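Local coordinates for protein phospholethanolamine N-methyltransferase 2 (Haemonchus contortus, PDB 4KRI) that probably methylates phosphoethanolamine derivatives such as phosphomonomethylethanolamine on the route to phosphocholine, using S-adenosylmethionine as methyl donor, at residues M3-Q9 and N142-D146; N133-Y139 and T160-F166; F290-F294 and G320-I324. All coordinates share one frame; numbering follows the deposited sequence.

Contact 1: residues M3-Q9 and N142-D146; sequences MPAVERQ and NEVLD
The extended side chain of Q9 reaches across to the backbone where strand 132-143 ends, and E143 is the first residue it holds. NE2 of Q9 donates to O of E143 at 2.9 Å, the acceptor lying close to the plane of the glutamine amide, while the carboxylate of E143 turns elsewhere and takes the backbone N of Y275. At V144 the contact becomes apolar: its CG1 meets CG2 of V6 at 3.7 Å, the two valines crossing at about a right angle. V144 is the N-cap residue of helix 145-151, so the segment illustrates a strand-to-helix junction at which a glutamine from a helix far away in sequence takes the first backbone N-H directly and the second through water. N of L145 donates to OE1 of Q9 over 2.9 Å, nearly straight (171°) and on a lone pair in the carbonyl plane. The water donates a hydrogen bond to OE1 of Q9 (2.7 Å) and accepts one from N of D146 (3.1 Å). CB of D146 packs on CG2 of V6 at 3.5 Å, and chi1 of -171° carries its carboxylate toward A5, OD1 standing 3.9 Å from CB of A5.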
loop_
_atom_site.group_PDB
_atom_site.type_symbol
_atom_site.label_atom_id
_atom_site.label_comp_id
_atom_site.label_asym_id
_atom_site.label_seq_id
_atom_site.Cartn_x
_atom_site.Cartn_y
_atom_site.Cartn_z
ATOM N N MET A 3 -0.429 19.583 15.926
ATOM C CA MET A 3 -1.263 20.758 15.695
ATOM C C MET A 3 -2.656 20.343 15.204
ATOM O O MET A 3 -2.845 19.190 14.822
ATOM C CB MET A 3 -0.561 21.711 14.724
ATOM C CG MET A 3 0.390 22.657 15.440
ATOM S SD MET A 3 1.299 23.757 14.348
ATOM C CE MET A 3 1.944 22.589 13.156
ATOM N N PRO A 4 -3.639 21.268 15.245
ATOM C CA PRO A 4 -5.024 20.963 14.847
ATOM C C PRO A 4 -5.175 20.288 13.487
ATOM O O PRO A 4 -6.188 19.627 13.242
ATOM C CB PRO A 4 -5.705 22.342 14.841
ATOM C CG PRO A 4 -4.619 23.341 15.153
ATOM C CD PRO A 4 -3.560 22.598 15.874
ATOM N N ALA A 5 -4.186 20.441 12.610
ATOM C CA ALA A 5 -4.190 19.724 11.340
ATOM C C ALA A 5 -4.293 18.215 11.547
ATOM O O ALA A 5 -4.856 17.506 10.704
ATOM C CB ALA A 5 -2.944 20.070 10.516
ATOM N N VAL A 6 -3.756 17.713 12.660
ATOM C CA VAL A 6 -3.813 16.275 12.912
ATOM C C VAL A 6 -5.240 15.776 13.123
ATOM O O VAL A 6 -5.650 14.768 12.534
ATOM C CB VAL A 6 -2.973 15.879 14.122
ATOM C CG1 VAL A 6 -3.143 14.393 14.401
ATOM C CG2 VAL A 6 -1.525 16.180 13.846
ATOM N N GLU A 7 -5.999 16.470 13.968
ATOM C CA GLU A 7 -7.373 16.049 14.223
ATOM C C GLU A 7 -8.225 16.133 12.964
ATOM O O GLU A 7 -9.111 15.302 12.753
ATOM C CB GLU A 7 -7.997 16.850 15.370
ATOM C CG GLU A 7 -7.513 16.421 16.741
ATOM C CD GLU A 7 -6.121 16.911 17.067
ATOM O OE1 GLU A 7 -5.757 18.017 16.621
ATOM O OE2 GLU A 7 -5.391 16.195 17.783
ATOM N N ARG A 8 -7.957 17.124 12.116
ATOM C CA ARG A 8 -8.687 17.201 10.860
ATOM C C ARG A 8 -8.386 15.993 9.985
ATOM O O ARG A 8 -9.288 15.453 9.347
ATOM C CB ARG A 8 -8.417 18.519 10.132
ATOM C CG ARG A 8 -9.120 19.692 10.832
ATOM C CD ARG A 8 -9.028 20.972 10.044
ATOM N NE ARG A 8 -9.638 20.852 8.726
ATOM C CZ ARG A 8 -10.896 21.181 8.440
ATOM N NH1 ARG A 8 -11.707 21.652 9.386
ATOM N NH2 ARG A 8 -11.342 21.045 7.199
ATOM N N GLN A 9 -7.133 15.542 9.984
ATOM C CA GLN A 9 -6.793 14.366 9.191
ATOM C C GLN A 9 -7.452 13.094 9.746
ATOM O O GLN A 9 -7.877 12.229 8.972
ATOM C CB GLN A 9 -5.265 14.195 9.077
ATOM C CG GLN A 9 -4.881 13.162 8.036
ATOM C CD GLN A 9 -3.405 12.798 8.028
ATOM O OE1 GLN A 9 -2.577 13.440 8.685
ATOM N NE2 GLN A 9 -3.070 11.754 7.275
ATOM N N ASN A 142 -2.374 5.107 7.288
ATOM C CA ASN A 142 -1.823 6.340 6.754
ATOM C C ASN A 142 -0.791 6.922 7.694
ATOM O O ASN A 142 -0.744 6.573 8.877
ATOM C CB ASN A 142 -2.919 7.388 6.556
ATOM C CG ASN A 142 -3.812 7.082 5.375
ATOM O OD1 ASN A 142 -3.434 7.312 4.218
ATOM N ND2 ASN A 142 -5.025 6.602 5.660
ATOM N N GLU A 143 0.028 7.819 7.166
ATOM C CA GLU A 143 0.908 8.615 8.020
ATOM C C GLU A 143 0.205 9.892 8.434
ATOM O O GLU A 143 -0.526 10.488 7.633
ATOM C CB GLU A 143 2.183 9.007 7.269
ATOM C CG GLU A 143 3.039 7.839 6.816
ATOM C CD GLU A 143 4.237 8.309 6.008
ATOM O OE1 GLU A 143 4.019 8.792 4.884
ATOM O OE2 GLU A 143 5.394 8.244 6.496
ATOM N N VAL A 144 0.451 10.325 9.672
ATOM C CA VAL A 144 0.026 11.647 10.103
ATOM C C VAL A 144 0.891 12.677 9.382
ATOM O O VAL A 144 2.108 12.720 9.575
ATOM C CB VAL A 144 0.207 11.836 11.624
ATOM C CG1 VAL A 144 -0.240 13.245 12.044
ATOM C CG2 VAL A 144 -0.590 10.788 12.361
ATOM N N LEU A 145 0.280 13.491 8.530
ATOM C CA LEU A 145 1.067 14.352 7.641
ATOM C C LEU A 145 1.708 15.520 8.391
ATOM O O LEU A 145 2.811 15.964 8.043
ATOM C CB LEU A 145 0.218 14.831 6.451
ATOM C CG LEU A 145 -0.167 13.684 5.515
ATOM C CD1 LEU A 145 -1.154 14.151 4.458
ATOM C CD2 LEU A 145 1.070 13.098 4.859
ATOM N N ASP A 146 1.036 16.005 9.429
ATOM C CA ASP A 146 1.599 17.062 10.246
ATOM C C ASP A 146 2.953 16.610 10.762
ATOM O O ASP A 146 3.896 17.396 10.850
ATOM C CB ASP A 146 0.666 17.348 11.418
ATOM C CG ASP A 146 1.058 18.568 12.181
ATOM O OD1 ASP A 146 0.737 19.687 11.714
ATOM O OD2 ASP A 146 1.683 18.413 13.260
HETATM O O HOH W 1 -2.026 15.953 9.463
#

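Contact 2: residues N133-Y139 and T160-F166; sequences NVGFQFY and TLMKKPF
Two antiparallel strands, N133-Y139 and T160-F166, meet through a ladder of seven backbone hydrogen bonds. N133 with F166, G135 with K164 and Q137 with M162 form hydrogen-bonded pairs, each joined in both directions. V134, F136 and F138 face P165, K163 and L161 in the non-hydrogen-bonded pairs between them, where CA of F136 leans on O of M162 at 3.3 Å.

On the face of Q137 and K164, the ring of F166 brings CD2 to 3.6 Å from N of G135, which lies at the ring edge in its plane: a residue without a side chain leaves room for the aromatic. Next to it, OE1 of Q137 rests 3.6 Å from CG of K164, and the bend at chi2 (-67°) brings CE of K164 back to 3.8 Å from OE1. On the more apolar other face, CD1 of F136 touches CB of L161 at 3.9 Å, and CE of K163 passes aslant over CG1 of V134 at 3.8 Å.

Further out, NZ of K163 bonds to the carbonyl oxygens of L91 and L94 and makes a salt bridge with E129; K164 makes one with D97. Helix 80-93 packs on F136, and helix 5-18 on the face of M162 and Q137. Strand 156-166 runs between strands 98-105 and 132-143, antiparallel to both, consistent with the reversed strand of a Rossmann-like methyltransferase sheet.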
loop_
_atom_site.group_PDB
_atom_site.type_symbol
_atom_site.label_atom_id
_atom_site.label_comp_id
_atom_site.label_asym_id
_atom_site.label_seq_id
_atom_site.Cartn_x
_atom_site.Cartn_y
_atom_site.Cartn_z
ATOM N N ASN A 133 -18.291 -14.772 15.374
ATOM C CA ASN A 133 -17.228 -13.881 15.826
ATOM C C ASN A 133 -17.345 -12.483 15.229
ATOM O O ASN A 133 -18.014 -12.283 14.215
ATOM C CB ASN A 133 -15.853 -14.458 15.472
ATOM C CG ASN A 133 -15.464 -15.636 16.347
ATOM O OD1 ASN A 133 -15.921 -15.759 17.483
ATOM N ND2 ASN A 133 -14.609 -16.502 15.823
ATOM N N VAL A 134 -16.696 -11.520 15.873
ATOM C CA VAL A 134 -16.512 -10.204 15.279
ATOM C C VAL A 134 -15.029 -9.884 15.292
ATOM O O VAL A 134 -14.269 -10.448 16.086
ATOM C CB VAL A 134 -17.275 -9.086 16.029
ATOM C CG1 VAL A 134 -18.778 -9.273 15.875
ATOM C CG2 VAL A 134 -16.869 -9.027 17.508
ATOM N N GLY A 135 -14.621 -8.977 14.415
ATOM C CA GLY A 135 -13.228 -8.584 14.340
ATOM C C GLY A 135 -13.117 -7.352 13.474
ATOM O O GLY A 135 -14.125 -6.842 12.981
ATOM N N PHE A 136 -11.899 -6.862 13.281
ATOM C CA PHE A 136 -11.717 -5.695 12.430
ATOM C C PHE A 136 -11.300 -6.062 11.020
ATOM O O PHE A 136 -10.359 -6.835 10.823
ATOM C CB PHE A 136 -10.680 -4.744 13.035
ATOM C CG PHE A 136 -11.193 -3.964 14.203
ATOM C CD1 PHE A 136 -12.224 -3.042 14.041
ATOM C CD2 PHE A 136 -10.642 -4.138 15.469
ATOM C CE1 PHE A 136 -12.708 -2.317 15.132
ATOM C CE2 PHE A 136 -11.112 -3.423 16.557
ATOM C CZ PHE A 136 -12.156 -2.509 16.393
ATOM N N GLN A 137 -12.007 -5.502 10.040
ATOM C CA GLN A 137 -11.597 -5.585 8.644
ATOM C C GLN A 137 -10.664 -4.417 8.344
ATOM O O GLN A 137 -10.924 -3.280 8.742
ATOM C CB GLN A 137 -12.819 -5.531 7.719
ATOM C CG GLN A 137 -12.482 -5.430 6.234
ATOM C CD GLN A 137 -13.722 -5.382 5.366
ATOM O OE1 GLN A 137 -14.599 -6.243 5.470
ATOM N NE2 GLN A 137 -13.807 -4.375 4.504
ATOM N N PHE A 138 -9.569 -4.699 7.649
ATOM C CA PHE A 138 -8.577 -3.675 7.334
ATOM C C PHE A 138 -9.039 -2.727 6.221
ATOM O O PHE A 138 -9.601 -3.165 5.207
ATOM C CB PHE A 138 -7.258 -4.345 6.933
ATOM C CG PHE A 138 -6.198 -3.375 6.509
ATOM C CD1 PHE A 138 -5.438 -2.700 7.461
ATOM C CD2 PHE A 138 -5.979 -3.119 5.164
ATOM C CE1 PHE A 138 -4.464 -1.795 7.076
ATOM C CE2 PHE A 138 -5.000 -2.212 4.774
ATOM C CZ PHE A 138 -4.247 -1.558 5.725
ATOM N N TYR A 139 -8.809 -1.424 6.415
ATOM C CA TYR A 139 -9.020 -0.451 5.345
ATOM C C TYR A 139 -7.723 0.242 4.909
ATOM O O TYR A 139 -7.386 0.235 3.724
ATOM C CB TYR A 139 -10.086 0.586 5.717
ATOM C CG TYR A 139 -10.360 1.553 4.594
ATOM C CD1 TYR A 139 -11.157 1.188 3.512
ATOM C CD2 TYR A 139 -9.811 2.826 4.598
ATOM C CE1 TYR A 139 -11.396 2.073 2.469
ATOM C CE2 TYR A 139 -10.050 3.714 3.563
ATOM C CZ TYR A 139 -10.843 3.340 2.510
ATOM O OH TYR A 139 -11.066 4.244 1.488
ATOM N N THR A 160 -7.198 2.775 9.831
ATOM C CA THR A 160 -8.640 2.846 9.617
ATOM C C THR A 160 -9.115 1.407 9.527
ATOM O O THR A 160 -8.701 0.689 8.624
ATOM C CB THR A 160 -8.971 3.552 8.280
ATOM O OG1 THR A 160 -8.503 4.912 8.321
ATOM C CG2 THR A 160 -10.479 3.579 8.056
ATOM N N LEU A 161 -9.973 0.989 10.460
ATOM C CA LEU A 161 -10.460 -0.401 10.519
ATOM C C LEU A 161 -11.970 -0.388 10.703
ATOM O O LEU A 161 -12.518 0.579 11.223
ATOM C CB LEU A 161 -9.818 -1.116 11.715
ATOM C CG LEU A 161 -8.290 -1.075 11.827
ATOM C CD1 LEU A 161 -7.841 -1.561 13.207
ATOM C CD2 LEU A 161 -7.653 -1.915 10.740
ATOM N N MET A 162 -12.648 -1.456 10.284
ATOM C CA MET A 162 -14.101 -1.517 10.419
ATOM C C MET A 162 -14.512 -2.805 11.118
ATOM O O MET A 162 -13.992 -3.877 10.800
ATOM C CB MET A 162 -14.745 -1.445 9.024
ATOM C CG MET A 162 -16.265 -1.400 9.024
ATOM S SD MET A 162 -16.958 -0.839 7.441
ATOM C CE MET A 162 -15.444 -0.646 6.481
ATOM N N LYS A 163 -15.447 -2.714 12.061
ATOM C CA LYS A 163 -15.934 -3.909 12.752
ATOM C C LYS A 163 -16.820 -4.731 11.824
ATOM O O LYS A 163 -17.751 -4.194 11.226
ATOM C CB LYS A 163 -16.756 -3.515 13.968
ATOM C CG LYS A 163 -17.239 -4.719 14.779
ATOM C CD LYS A 163 -18.145 -4.295 15.935
ATOM C CE LYS A 163 -18.670 -5.516 16.678
ATOM N NZ LYS A 163 -19.450 -5.160 17.899
ATOM N N LYS A 164 -16.542 -6.029 11.716
ATOM C CA LYS A 164 -17.298 -6.920 10.824
ATOM C C LYS A 164 -17.578 -8.254 11.509
ATOM O O LYS A 164 -16.874 -8.640 12.452
ATOM C CB LYS A 164 -16.516 -7.178 9.530
ATOM C CG LYS A 164 -16.321 -5.962 8.660
ATOM C CD LYS A 164 -17.646 -5.472 8.092
ATOM C CE LYS A 164 -17.417 -4.337 7.093
ATOM N NZ LYS A 164 -18.694 -3.792 6.551
ATOM N N PRO A 165 -18.629 -8.952 11.056
ATOM C CA PRO A 165 -18.908 -10.306 11.552
ATOM C C PRO A 165 -18.056 -11.339 10.812
ATOM O O PRO A 165 -17.789 -11.166 9.617
ATOM C CB PRO A 165 -20.387 -10.495 11.205
ATOM C CG PRO A 165 -20.567 -9.689 9.945
ATOM C CD PRO A 165 -19.686 -8.460 10.152
ATOM N N PHE A 166 -17.624 -12.394 11.507
ATOM C CA PHE A 166 -16.815 -13.446 10.876
ATOM C C PHE A 166 -17.280 -14.854 11.252
ATOM O O PHE A 166 -17.741 -15.075 12.376
ATOM C CB PHE A 166 -15.333 -13.307 11.261
ATOM C CG PHE A 166 -14.650 -12.111 10.666
ATOM C CD1 PHE A 166 -14.083 -12.171 9.396
ATOM C CD2 PHE A 166 -14.551 -10.930 11.383
ATOM C CE1 PHE A 166 -13.443 -11.067 8.847
ATOM C CE2 PHE A 166 -13.918 -9.823 10.844
ATOM C CZ PHE A 166 -13.362 -9.886 9.577
#

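Contact 3: residues F290-F294 and G320-I324; sequences FDYVF and GKVLI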
loop_
_atom_site.group_PDB
_atom_site.type_symbol
_atom_site.label_atom_id
_atom_site.label_comp_id
_atom_site.label_asym_id
_atom_site.label_seq_id
_atom_site.Cartn_x
_atom_site.Cartn_y
_atom_site.Cartn_z
ATOM N N PHE A 290 -4.194 14.335 -8.945
ATOM C CA PHE A 290 -2.839 13.938 -9.343
ATOM C C PHE A 290 -2.465 14.358 -10.753
ATOM O O PHE A 290 -3.236 14.179 -11.696
ATOM C CB PHE A 290 -2.636 12.414 -9.181
ATOM C CG PHE A 290 -2.611 11.973 -7.741
ATOM C CD1 PHE A 290 -1.469 12.142 -6.976
ATOM C CD2 PHE A 290 -3.732 11.414 -7.147
ATOM C CE1 PHE A 290 -1.443 11.748 -5.646
ATOM C CE2 PHE A 290 -3.705 11.023 -5.809
ATOM C CZ PHE A 290 -2.563 11.190 -5.069
ATOM N N ASP A 291 -1.248 14.884 -10.905
ATOM C CA ASP A 291 -0.705 15.134 -12.238
ATOM C C ASP A 291 -0.327 13.843 -12.968
ATOM O O ASP A 291 -0.447 13.764 -14.190
ATOM C CB ASP A 291 0.515 16.055 -12.151
ATOM C CG ASP A 291 0.161 17.421 -11.630
ATOM O OD1 ASP A 291 -0.435 18.208 -12.410
ATOM O OD2 ASP A 291 0.457 17.706 -10.443
ATOM N N TYR A 292 0.138 12.844 -12.216
ATOM C CA TYR A 292 0.624 11.590 -12.774
ATOM C C TYR A 292 0.201 10.442 -11.904
ATOM O O TYR A 292 0.141 10.564 -10.685
ATOM C CB TYR A 292 2.171 11.578 -12.835
ATOM C CG TYR A 292 2.715 12.770 -13.557
ATOM C CD1 TYR A 292 2.650 12.846 -14.946
ATOM C CD2 TYR A 292 3.277 13.830 -12.859
ATOM C CE1 TYR A 292 3.133 13.954 -15.617
ATOM C CE2 TYR A 292 3.761 14.948 -13.524
ATOM C CZ TYR A 292 3.686 14.998 -14.900
ATOM O OH TYR A 292 4.159 16.107 -15.565
ATOM N N VAL A 293 -0.087 9.315 -12.536
ATOM C CA VAL A 293 -0.238 8.070 -11.817
ATOM C C VAL A 293 0.740 7.113 -12.466
ATOM O O VAL A 293 0.760 6.948 -13.690
ATOM C CB VAL A 293 -1.675 7.522 -11.926
ATOM C CG1 VAL A 293 -1.739 6.098 -11.384
ATOM C CG2 VAL A 293 -2.636 8.418 -11.145
ATOM N N PHE A 294 1.581 6.509 -11.646
ATOM C CA PHE A 294 2.647 5.650 -12.133
ATOM C C PHE A 294 2.484 4.299 -11.476
ATOM O O PHE A 294 2.255 4.226 -10.271
ATOM C CB PHE A 294 3.985 6.263 -11.702
ATOM C CG PHE A 294 5.195 5.482 -12.156
ATOM C CD1 PHE A 294 5.425 5.250 -13.503
ATOM C CD2 PHE A 294 6.124 5.016 -11.232
ATOM C CE1 PHE A 294 6.552 4.548 -13.924
ATOM C CE2 PHE A 294 7.256 4.309 -11.644
ATOM C CZ PHE A 294 7.475 4.085 -12.992
ATOM N N GLY A 320 -4.064 15.048 -16.953
ATOM C CA GLY A 320 -3.054 14.245 -16.269
ATOM C C GLY A 320 -2.707 12.968 -17.015
ATOM O O GLY A 320 -3.431 12.543 -17.918
ATOM N N LYS A 321 -1.601 12.340 -16.627
ATOM C CA LYS A 321 -1.086 11.200 -17.385
ATOM C C LYS A 321 -0.869 9.976 -16.514
ATOM O O LYS A 321 -0.378 10.084 -15.392
ATOM C CB LYS A 321 0.226 11.576 -18.084
ATOM C CG LYS A 321 0.828 10.422 -18.884
ATOM C CD LYS A 321 1.988 10.876 -19.778
ATOM C CE LYS A 321 1.496 11.340 -21.137
ATOM N NZ LYS A 321 2.598 11.853 -22.001
ATOM N N VAL A 322 -1.251 8.816 -17.046
ATOM C CA VAL A 322 -1.008 7.536 -16.392
ATOM C C VAL A 322 0.054 6.791 -17.187
ATOM O O VAL A 322 0.072 6.865 -18.404
ATOM C CB VAL A 322 -2.307 6.706 -16.263
ATOM C CG1 VAL A 322 -2.975 6.516 -17.622
ATOM C CG2 VAL A 322 -2.029 5.345 -15.605
ATOM N N LEU A 323 0.976 6.130 -16.487
ATOM C CA LEU A 323 1.996 5.306 -17.121
ATOM C C LEU A 323 2.172 4.059 -16.278
ATOM O O LEU A 323 2.380 4.140 -15.071
ATOM C CB LEU A 323 3.311 6.076 -17.253
ATOM C CG LEU A 323 4.385 5.463 -18.152
ATOM C CD1 LEU A 323 5.286 6.544 -18.726
ATOM C CD2 LEU A 323 5.206 4.449 -17.380
ATOM N N ILE A 324 2.059 2.898 -16.918
ATOM C CA ILE A 324 2.137 1.619 -16.216
ATOM C C ILE A 324 3.046 0.668 -17.000
ATOM O O ILE A 324 2.986 0.619 -18.233
ATOM C CB ILE A 324 0.725 0.972 -16.110
ATOM C CG1 ILE A 324 -0.251 1.905 -15.377
ATOM C CG2 ILE A 324 0.778 -0.389 -15.412
ATOM C CD1 ILE A 324 -1.706 1.434 -15.414
#
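F294 and L323 both carry CG anti to the backbone N (chi1 -179° and -168°), and these matching torsions lay the two side chains side by side, pointing the same way. CD2 of L323 arrives in the plane of the F294 ring, at its edge, 3.7 Å from CE1. Y292 adopts a different rotamer, with CG anti to the carbonyl carbon (chi1 -54°), and its CD1 stands 4.2 Å from CB of K321, the two side chains crossing at a slant. On the reverse face V293 and V322 are neighbours, though loosely: CB of V293 is 4.3 Å from CG2 of V322, which sits closer to O of V293.

The backbone beneath is a parallel pair, in which every second residue of one strand gives its N-H to a partner residue and takes a hydrogen bond from the residue two further on. V293 uses both its N and its O toward the same strand, N donating to O of K321 at 3.0 Å and O accepting from N of L323 at 2.9 Å. One step earlier, N of K321 reaches O of D291 at 3.0 Å, fastening the start of the ladder at the point where the chain turns its corner. Carbonyl O of K321 is shared, since CA of Y292 also approaches it, at 3.2 Å.

Such parallel pairing is characteristic of the Rossmann-like core of SAM-dependent methyltransferases, and the side chain of F294 lies about 6 Å from the bound S-adenosylhomocysteine. The hydroxyl of Y292 hydrogen-bonds to OE1 of Q224; D291 forms a salt bridge with K317 and accepts a hydrogen bond from N of R225. Strand 225-229 flanks strand 290-296, strand 422-430 pairs antiparallel with strand 320-329, and helix 206-215 packs over F294 and L323.

Starting at the N terminus, contact 1 brings M3-Q9 against N142-D146, closing a loop of 132 residues. N133-Y139 lies inside that loop and T160-F166 beyond it, so contact 2, which closes only 20 residues, crosses contact 1 instead of nesting within it. Strand 132-143 serves both: contact 1 ties its end and helix 145-151 to helix 5-18, whereas contact 2 pairs its earlier part with strand 156-166. Contact 3 follows in series, closing a 25-residue loop in the methyltransferase domain and joining strands 290-296 and 320-329 across the intervening helix 305-315. Its centre lies about 32 Å from that of contact 2, on the opposite side of the chain's centre.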